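Local coordinates for L-amino acid deaminase (Proteus vulgaris, PDB 5I39), which probably catalyses the oxidative deamination of L-amino acids at the membrane, using a bound FAD as its redox cofactor, at residues A[101-106]-A[379-384]; A[122-127]-A[173-178]. All coordinates share one frame; numbering follows the deposited sequence. Where two conformers were deposited one is given.

How the interactions relate
Following the chain from the N terminus, the end of helix 90-103 and the residues just after it supply the first side of interaction 1, and the strand 117-123 that comes soon after supplies the first side of interaction 2. Interaction 2 closes first: the chain runs through helices 128-143 and 158-164 and returns at 173-178, where 176-177 pairs antiparallel with 122-123. Interaction 1 closes only when helix 376-392 packs on 101-106, so the smaller loop lies wholly within the larger. Interaction 1 ties a helix near the FAD to the last long helix of the chain, while interaction 2 joins strands of the large mixed sheet. Their centres lie about 26 Å apart and their nearest atoms about 7 Å, without touching.

Interaction 1: A[101-106]-A[379-384]; sequences HRWREM and ESPVSA
Pro381 is wedged among three side chains of 101-106. Its CB meets Arg102 CB at 3.5 Å, its CG lies over one face of the Trp103 indole, 3.5 Å from NE1, and the CE methyl of selenomethionine Met106 reaches that same CG at 3.8 Å. Met106 CE also sits over the centre of the indole; bends at chi2 and chi3 fold the chain back to put it there. Arg102 runs extended from CG to NE (chi2 176°, chi3 -178°), sliding past the proline in the opposite direction. Val382 CG2 covers one face of its guanidinium. At the guanidinium edge, NH1 donates to Pro381 O over 3.2 Å, a bent bond (138° at the hydrogen) that approaches from above the carbonyl plane. Just outside the two segments, Glu385 also bridges to Arg102 NH1, and Met377 O accepts from both Trp103 NE1 and Ser380 OG. Ser380 also touches the FAD-binding Leu48, and the Trp103 side chain comes to about 7 Å of the bound FAD. Pro381 has no N-H for the preceding turn and the helix kinks there, consistent with Met377 O being available to those side chains. The Glu385 carboxylate probably balances most of Arg102's charge, Pro381 O adding a weaker bond.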
ATOM      1  N   HIS A 101     -10.973   6.347  -3.548  1.00  7.88           N
ATOM      2  CA  HIS A 101     -12.063   6.402  -4.522  1.00  8.68           C
ATOM      3  C   HIS A 101     -11.915   5.308  -5.583  1.00  8.15           C
ATOM      4  O   HIS A 101     -12.887   4.659  -5.971  1.00  8.15           O
ATOM      5  CB  HIS A 101     -12.079   7.784  -5.170  1.00 11.07           C
ATOM      6  CG  HIS A 101     -13.197   7.994  -6.136  1.00 15.06           C
ATOM      7  ND1 HIS A 101     -12.995   8.083  -7.495  1.00 18.23           N
ATOM      8  CD2 HIS A 101     -14.524   8.142  -5.939  1.00 17.89           C
ATOM      9  CE1 HIS A 101     -14.155   8.275  -8.096  1.00 19.09           C
ATOM     10  NE2 HIS A 101     -15.100   8.315  -7.174  1.00 19.05           N
ATOM     11  N   ARG A 102     -10.688   5.096  -6.040  1.00  7.93           N
ATOM     12  CA  ARG A 102     -10.395   4.043  -7.003  1.00  8.03           C
ATOM     13  C   ARG A 102     -10.464   2.654  -6.384  1.00  7.39           C
ATOM     14  O   ARG A 102     -10.939   1.719  -7.025  1.00  7.27           O
ATOM     15  CB  ARG A 102      -9.053   4.309  -7.656  1.00  9.26           C
ATOM     16  CG  ARG A 102      -9.158   5.557  -8.503  1.00 10.97           C
ATOM     17  CD  ARG A 102      -7.862   5.960  -9.113  1.00 12.78           C
ATOM     18  NE  ARG A 102      -8.024   7.193  -9.872  1.00 14.17           N
ATOM     19  CZ  ARG A 102      -7.156   7.632 -10.773  1.00 14.19           C
ATOM     20  NH1 ARG A 102      -6.051   6.933 -11.045  1.00 13.34           N
ATOM     21  NH2 ARG A 102      -7.393   8.772 -11.413  1.00 15.28           N
ATOM     22  N   TRP A 103     -10.036   2.509  -5.135  1.00  6.99           N
ATOM     23  CA  TRP A 103     -10.257   1.243  -4.440  1.00  7.14           C
ATOM     24  C   TRP A 103     -11.743   0.919  -4.303  1.00  7.20           C
ATOM     25  O   TRP A 103     -12.125  -0.243  -4.425  1.00  7.29           O
ATOM     26  CB  TRP A 103      -9.556   1.201  -3.085  1.00  7.28           C
ATOM     27  CG  TRP A 103      -8.125   0.778  -3.207  1.00  7.30           C
ATOM     28  CD1 TRP A 103      -7.012   1.567  -3.108  1.00  7.54           C
ATOM     29  CD2 TRP A 103      -7.656  -0.545  -3.492  1.00  7.60           C
ATOM     30  NE1 TRP A 103      -5.882   0.813  -3.307  1.00  7.49           N
ATOM     31  CE2 TRP A 103      -6.246  -0.488  -3.540  1.00  7.56           C
ATOM     32  CE3 TRP A 103      -8.291  -1.780  -3.695  1.00  8.13           C
ATOM     33  CZ2 TRP A 103      -5.459  -1.617  -3.791  1.00  8.11           C
ATOM     34  CZ3 TRP A 103      -7.509  -2.902  -3.939  1.00  8.38           C
ATOM     35  CH2 TRP A 103      -6.108  -2.811  -3.986  1.00  8.52           C
ATOM     36  N   ARG A 104     -12.584   1.934  -4.112  1.00  7.33           N
ATOM     37  CA  ARG A 104     -14.038   1.721  -4.091  1.00  7.58           C
ATOM     38  C   ARG A 104     -14.610   1.203  -5.417  1.00  7.96           C
ATOM     39  O   ARG A 104     -15.708   0.664  -5.439  1.00  8.94           O
ATOM     40  CB  ARG A 104     -14.773   2.994  -3.663  1.00  7.66           C
ATOM     41  CG  ARG A 104     -14.596   3.326  -2.193  1.00  8.00           C
ATOM     42  CD  ARG A 104     -15.521   4.435  -1.743  1.00  8.57           C
ATOM     43  NE  ARG A 104     -15.145   5.770  -2.218  1.00  8.66           N
ATOM     44  CZ  ARG A 104     -14.342   6.626  -1.584  1.00  8.92           C
ATOM     45  NH1 ARG A 104     -13.725   6.286  -0.459  1.00  9.03           N
ATOM     46  NH2 ARG A 104     -14.141   7.832  -2.100  1.00  9.76           N
ATOM     47  N   GLU A 105     -13.878   1.396  -6.510  1.00  7.80           N
ATOM     48  CA  GLU A 105     -14.226   0.837  -7.816  1.00  8.08           C
ATOM     49  C   GLU A 105     -13.613  -0.539  -8.087  1.00  7.84           C
ATOM     50  O   GLU A 105     -13.919  -1.149  -9.111  1.00  8.04           O
ATOM     51  CB  GLU A 105     -13.740   1.788  -8.918  1.00  8.55           C
ATOM     52  CG  GLU A 105     -14.326   3.193  -8.849  1.00  9.29           C
ATOM     53  CD  GLU A 105     -13.637   4.204  -9.753  1.00 10.33           C
ATOM     54  OE1 GLU A 105     -12.505   3.962 -10.205  1.00 10.86           O
ATOM     55  OE2 GLU A 105     -14.233   5.268  -9.990  1.00 11.69           O
HETATM   56  N   MSE A 106     -12.742  -1.035  -7.209  1.00  7.60           N
HETATM   57  CA  MSE A 106     -11.840  -2.134  -7.581  1.00  7.69           C
HETATM   58  C   MSE A 106     -12.520  -3.474  -7.704  1.00  7.50           C
HETATM   59  O   MSE A 106     -12.230  -4.215  -8.641  1.00  7.83           O
HETATM   60  CB  MSE A 106     -10.661  -2.240  -6.618  1.00  7.93           C
HETATM   61  CG  MSE A 106      -9.480  -3.002  -7.225  1.00  8.72           C
HETATM   62 SE   MSE A 106      -8.571  -1.992  -8.643  1.00 10.60          SE
HETATM   63  CE  MSE A 106      -7.741  -0.641  -7.473  1.00 11.23           C
ATOM     64  N   GLU A 379      -2.200   4.241  -2.156  1.00  6.96           N
ATOM     65  CA  GLU A 379      -1.853   5.165  -3.229  1.00  7.21           C
ATOM     66  C   GLU A 379      -1.834   4.527  -4.608  1.00  7.39           C
ATOM     67  O   GLU A 379      -1.999   5.231  -5.606  1.00  7.63           O
ATOM     68  CB  GLU A 379      -0.472   5.753  -2.956  1.00  7.35           C
ATOM     69  CG  GLU A 379      -0.410   6.598  -1.697  1.00  7.48           C
ATOM     70  CD  GLU A 379       0.999   6.863  -1.205  1.00  7.55           C
ATOM     71  OE1 GLU A 379       1.960   6.270  -1.735  1.00  8.20           O
ATOM     72  OE2 GLU A 379       1.140   7.669  -0.260  1.00  7.67           O
ATOM     73  N   SER A 380      -1.631   3.210  -4.663  1.00  7.26           N
ATOM     74  CA  SER A 380      -1.286   2.509  -5.903  1.00  7.64           C
ATOM     75  C   SER A 380      -2.156   2.811  -7.130  1.00  7.74           C
ATOM     76  O   SER A 380      -1.607   2.960  -8.207  1.00  8.30           O
ATOM     77  CB  SER A 380      -1.180   0.995  -5.682  1.00  7.99           C
ATOM     78  OG  SER A 380      -2.385   0.432  -5.194  1.00  7.95           O
ATOM     79  N   PRO A 381      -3.497   2.903  -6.994  1.00  7.85           N
ATOM     80  CA  PRO A 381      -4.265   3.170  -8.223  1.00  8.44           C
ATOM     81  C   PRO A 381      -3.909   4.504  -8.875  1.00  8.86           C
ATOM     82  O   PRO A 381      -3.968   4.637 -10.095  1.00 11.30           O
ATOM     83  CB  PRO A 381      -5.719   3.185  -7.731  1.00  9.01           C
ATOM     84  CG  PRO A 381      -5.696   2.406  -6.462  1.00  8.45           C
ATOM     85  CD  PRO A 381      -4.391   2.780  -5.832  1.00  7.69           C
ATOM     86  N   VAL A 382      -3.548   5.486  -8.059  1.00  7.94           N
ATOM     87  CA  VAL A 382      -3.209   6.813  -8.557  1.00  8.18           C
ATOM     88  C   VAL A 382      -1.722   6.917  -8.889  1.00  8.11           C
ATOM     89  O   VAL A 382      -1.368   7.484  -9.922  1.00  8.23           O
ATOM     90  CB  VAL A 382      -3.640   7.917  -7.574  1.00  8.62           C
ATOM     91  CG1 VAL A 382      -3.371   9.294  -8.170  1.00  9.15           C
ATOM     92  CG2 VAL A 382      -5.119   7.794  -7.239  1.00  9.55           C
ATOM     93  N   SER A 383      -0.847   6.388  -8.035  1.00  7.92           N
ATOM     94  CA  SER A 383       0.583   6.427  -8.363  1.00  8.34           C
ATOM     95  C   SER A 383       0.883   5.610  -9.622  1.00  7.93           C
ATOM     96  O   SER A 383       1.784   5.967 -10.369  1.00  8.21           O
ATOM     97  CB  SER A 383       1.473   6.028  -7.190  1.00  9.39           C
ATOM     98  OG  SER A 383       1.261   4.699  -6.803  1.00 10.25           O
ATOM     99  N   ALA A 384       0.107   4.558  -9.886  1.00  7.92           N
ATOM    100  CA  ALA A 384       0.224   3.818 -11.148  1.00  8.24           C
ATOM    101  C   ALA A 384      -0.047   4.719 -12.351  1.00  8.24           C
ATOM    102  O   ALA A 384       0.719   4.731 -13.316  1.00  8.49           O
ATOM    103  CB  ALA A 384      -0.738   2.646 -11.163  1.00  8.61           C
TER

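Interaction 2: A[122-127]-A[173-178]; sequences VEVPLD and KIAGFE. With EDO (1,2-ethanediol), chain I.
Val124 and Pro125 crowd the carbonyl of Ile174, whose oxygen is buried here without any hydrogen-bond partner in the model: Val124 CG2 and Pro125 CD each come within 3.5 Å of Ile174 O. This is where an antiparallel beta pairing in the large mixed sheet gives out. Inside the ladder, Glu123 and Gly176 form the hydrogen-bonded pair. Glu123 N donates to Gly176 O in a nearly straight bond (169° at the hydrogen), and Gly176 N returns one to Glu123 O. Next to it, Val122 and Phe177 make the non-hydrogen-bonded pair and put both side chains on one face, where Val122 CG1, in the conformer given, meets the ring obliquely at CD1. Backbone bonds to Ala278 on one flank and to Ile156 and Arg154 on the other place both segments inside the sheet, while helix 158-164 packs against Ala175 and Phe177. Beyond Glu123, the Pro125 and Ile174 side chains cross at about a right angle, CG to CG2 4.2 Å, with Leu131 touching both. Glu123 OE1 pairs with Arg121. A 1,2-ethanediol, probably from the crystallisation liquor, spans two acceptors within 122-127: its O1 donates to Val124 O and its O2 to Glu123 OE2, each over 2.7 Å.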
ATOM      1  N   VAL A 122     -12.103   5.139  13.426  1.00  8.32           N
ATOM      2  CA  VAL A 122     -12.188   6.083  14.541  0.50  8.66           C
ATOM      3  C   VAL A 122     -10.834   6.160  15.227  1.00  8.80           C
ATOM      4  O   VAL A 122     -10.256   5.147  15.629  1.00  9.31           O
ATOM      5  CB  VAL A 122     -13.321   5.783  15.557  0.50  9.46           C
ATOM      6  CG1 VAL A 122     -14.679   6.035  14.919  0.50  9.39           C
ATOM      7  CG2 VAL A 122     -13.245   4.373  16.132  0.50  9.77           C
ATOM      8  N   GLU A 123     -10.311   7.382  15.320  1.00  8.51           N
ATOM      9  CA  GLU A 123      -9.055   7.635  16.020  1.00  8.94           C
ATOM     10  C   GLU A 123      -9.305   8.639  17.135  1.00  9.20           C
ATOM     11  O   GLU A 123      -9.598   9.809  16.879  1.00  9.10           O
ATOM     12  CB  GLU A 123      -7.951   8.140  15.089  1.00  9.44           C
ATOM     13  CG  GLU A 123      -6.646   8.360  15.847  1.00 10.39           C
ATOM     14  CD  GLU A 123      -5.442   8.683  14.988  1.00 11.15           C
ATOM     15  OE1 GLU A 123      -5.485   8.503  13.756  1.00 10.75           O
ATOM     16  OE2 GLU A 123      -4.426   9.114  15.575  1.00 12.99           O
ATOM     17  N   VAL A 124      -9.189   8.176  18.375  1.00  9.59           N
ATOM     18  CA  VAL A 124      -9.282   9.060  19.531  1.00  9.92           C
ATOM     19  C   VAL A 124      -7.961   9.835  19.639  1.00 10.52           C
ATOM     20  O   VAL A 124      -6.895   9.222  19.617  1.00 10.92           O
ATOM     21  CB  VAL A 124      -9.575   8.259  20.815  1.00 10.35           C
ATOM     22  CG1 VAL A 124      -9.463   9.133  22.059  1.00 10.92           C
ATOM     23  CG2 VAL A 124     -10.957   7.625  20.735  1.00 10.64           C
ATOM     24  N   PRO A 125      -8.019  11.177  19.748  1.00 11.12           N
ATOM     25  CA  PRO A 125      -6.777  11.951  19.840  1.00 11.83           C
ATOM     26  C   PRO A 125      -6.007  11.678  21.132  1.00 12.68           C
ATOM     27  O   PRO A 125      -6.593  11.267  22.129  1.00 13.25           O
ATOM     28  CB  PRO A 125      -7.264  13.403  19.795  1.00 12.20           C
ATOM     29  CG  PRO A 125      -8.651  13.347  20.322  1.00 12.75           C
ATOM     30  CD  PRO A 125      -9.203  12.051  19.813  1.00 11.39           C
ATOM     31  N   LEU A 126      -4.700  11.906  21.097  1.00 13.88           N
ATOM     32  CA  LEU A 126      -3.823  11.636  22.248  1.00 15.66           C
ATOM     33  C   LEU A 126      -4.074  12.564  23.433  1.00 16.58           C
ATOM     34  O   LEU A 126      -4.009  12.144  24.590  1.00 18.32           O
ATOM     35  CB  LEU A 126      -2.353  11.766  21.840  1.00 17.96           C
ATOM     36  CG  LEU A 126      -1.746  10.647  20.998  1.00 20.12           C
ATOM     37  CD1 LEU A 126      -0.374  11.067  20.495  1.00 22.38           C
ATOM     38  CD2 LEU A 126      -1.643   9.352  21.792  1.00 21.87           C
ATOM     39  N   ASP A 127      -4.331  13.828  23.129  1.00 16.17           N
ATOM     40  CA  ASP A 127      -4.474  14.877  24.137  1.00 16.78           C
ATOM     41  C   ASP A 127      -5.188  16.077  23.514  1.00 16.72           C
ATOM     42  O   ASP A 127      -5.575  16.025  22.342  1.00 15.36           O
ATOM     43  CB  ASP A 127      -3.100  15.248  24.737  1.00 17.37           C
ATOM     44  CG  ASP A 127      -2.044  15.582  23.685  1.00 18.50           C
ATOM     45  OD1 ASP A 127      -2.386  16.029  22.571  1.00 19.05           O
ATOM     46  OD2 ASP A 127      -0.843  15.419  23.994  1.00 21.76           O
ATOM     47  N   LYS A 173     -14.484   9.704  24.726  1.00 14.48           N
ATOM     48  CA  LYS A 173     -15.421  10.829  24.588  1.00 14.39           C
ATOM     49  C   LYS A 173     -15.463  11.491  23.214  1.00 12.56           C
ATOM     50  O   LYS A 173     -16.475  12.092  22.861  1.00 12.81           O
ATOM     51  CB  LYS A 173     -15.093  11.903  25.634  1.00 15.54           C
ATOM     52  CG  LYS A 173     -15.281  11.456  27.074  1.00 16.55           C
ATOM     53  CD  LYS A 173     -16.748  11.252  27.419  1.00 18.65           C
ATOM     54  CE  LYS A 173     -16.951  11.012  28.902  1.00 14.80           C
ATOM     55  NZ  LYS A 173     -18.387  10.910  29.277  1.00 24.23           N
ATOM     56  N   ILE A 174     -14.382  11.401  22.446  1.00 11.37           N
ATOM     57  CA  ILE A 174     -14.286  12.143  21.193  1.00 11.22           C
ATOM     58  C   ILE A 174     -13.310  11.442  20.260  1.00 10.60           C
ATOM     59  O   ILE A 174     -12.345  10.833  20.715  1.00 11.00           O
ATOM     60  CB  ILE A 174     -13.880  13.619  21.463  1.00 11.92           C
ATOM     61  CG1 ILE A 174     -14.092  14.483  20.219  1.00 12.55           C
ATOM     62  CG2 ILE A 174     -12.445  13.726  21.981  1.00 12.91           C
ATOM     63  CD1 ILE A 174     -14.180  15.962  20.532  1.00 13.63           C
ATOM     64  N   ALA A 175     -13.568  11.521  18.960  1.00  9.94           N
ATOM     65  CA  ALA A 175     -12.681  10.902  17.977  1.00  9.39           C
ATOM     66  C   ALA A 175     -12.829  11.536  16.615  1.00  8.97           C
ATOM     67  O   ALA A 175     -13.870  12.101  16.289  1.00  9.56           O
ATOM     68  CB  ALA A 175     -12.962   9.415  17.870  1.00  9.53           C
ATOM     69  N   GLY A 176     -11.773  11.414  15.821  1.00  8.79           N
ATOM     70  CA  GLY A 176     -11.843  11.702  14.397  1.00  8.57           C
ATOM     71  C   GLY A 176     -12.312  10.468  13.655  1.00  8.67           C
ATOM     72  O   GLY A 176     -11.727   9.397  13.797  1.00  9.79           O
ATOM     73  N   PHE A 177     -13.365  10.629  12.861  1.00  8.08           N
ATOM     74  CA  PHE A 177     -14.009   9.529  12.144  1.00  8.04           C
ATOM     75  C   PHE A 177     -13.828   9.723  10.651  1.00  7.89           C
ATOM     76  O   PHE A 177     -14.437  10.615  10.061  1.00  8.16           O
ATOM     77  CB  PHE A 177     -15.499   9.499  12.501  1.00  8.58           C
ATOM     78  CG  PHE A 177     -16.288   8.352  11.895  1.00  8.95           C
ATOM     79  CD1 PHE A 177     -15.754   7.068  11.736  1.00  8.97           C
ATOM     80  CD2 PHE A 177     -17.620   8.550  11.548  1.00  9.57           C
ATOM     81  CE1 PHE A 177     -16.527   6.033  11.220  1.00  9.23           C
ATOM     82  CE2 PHE A 177     -18.390   7.521  11.034  1.00  9.91           C
ATOM     83  CZ  PHE A 177     -17.846   6.260  10.867  1.00 10.02           C
ATOM     84  N   GLU A 178     -12.970   8.909  10.045  1.00  7.64           N
ATOM     85  CA  GLU A 178     -12.845   8.878   8.594  1.00  7.50           C
ATOM     86  C   GLU A 178     -13.857   7.842   8.146  1.00  7.60           C
ATOM     87  O   GLU A 178     -13.564   6.641   8.104  1.00  7.75           O
ATOM     88  CB  GLU A 178     -11.421   8.525   8.173  1.00  7.53           C
ATOM     89  CG  GLU A 178     -11.223   8.481   6.666  1.00  7.67           C
ATOM     90  CD  GLU A 178      -9.774   8.422   6.232  1.00  7.86           C
ATOM     91  OE1 GLU A 178      -8.880   8.854   6.986  1.00  8.36           O
ATOM     92  OE2 GLU A 178      -9.531   7.968   5.087  1.00  8.12           O
TER
HETATM   93  C1  EDO I 508      -3.839   7.969  19.469  1.00 15.84           C
HETATM   94  O1  EDO I 508      -4.243   9.239  18.956  1.00 14.59           O
HETATM   95  C2  EDO I 508      -4.294   6.888  18.499  1.00 16.55           C
HETATM   96  O2  EDO I 508      -3.676   7.055  17.216  1.00 16.84           O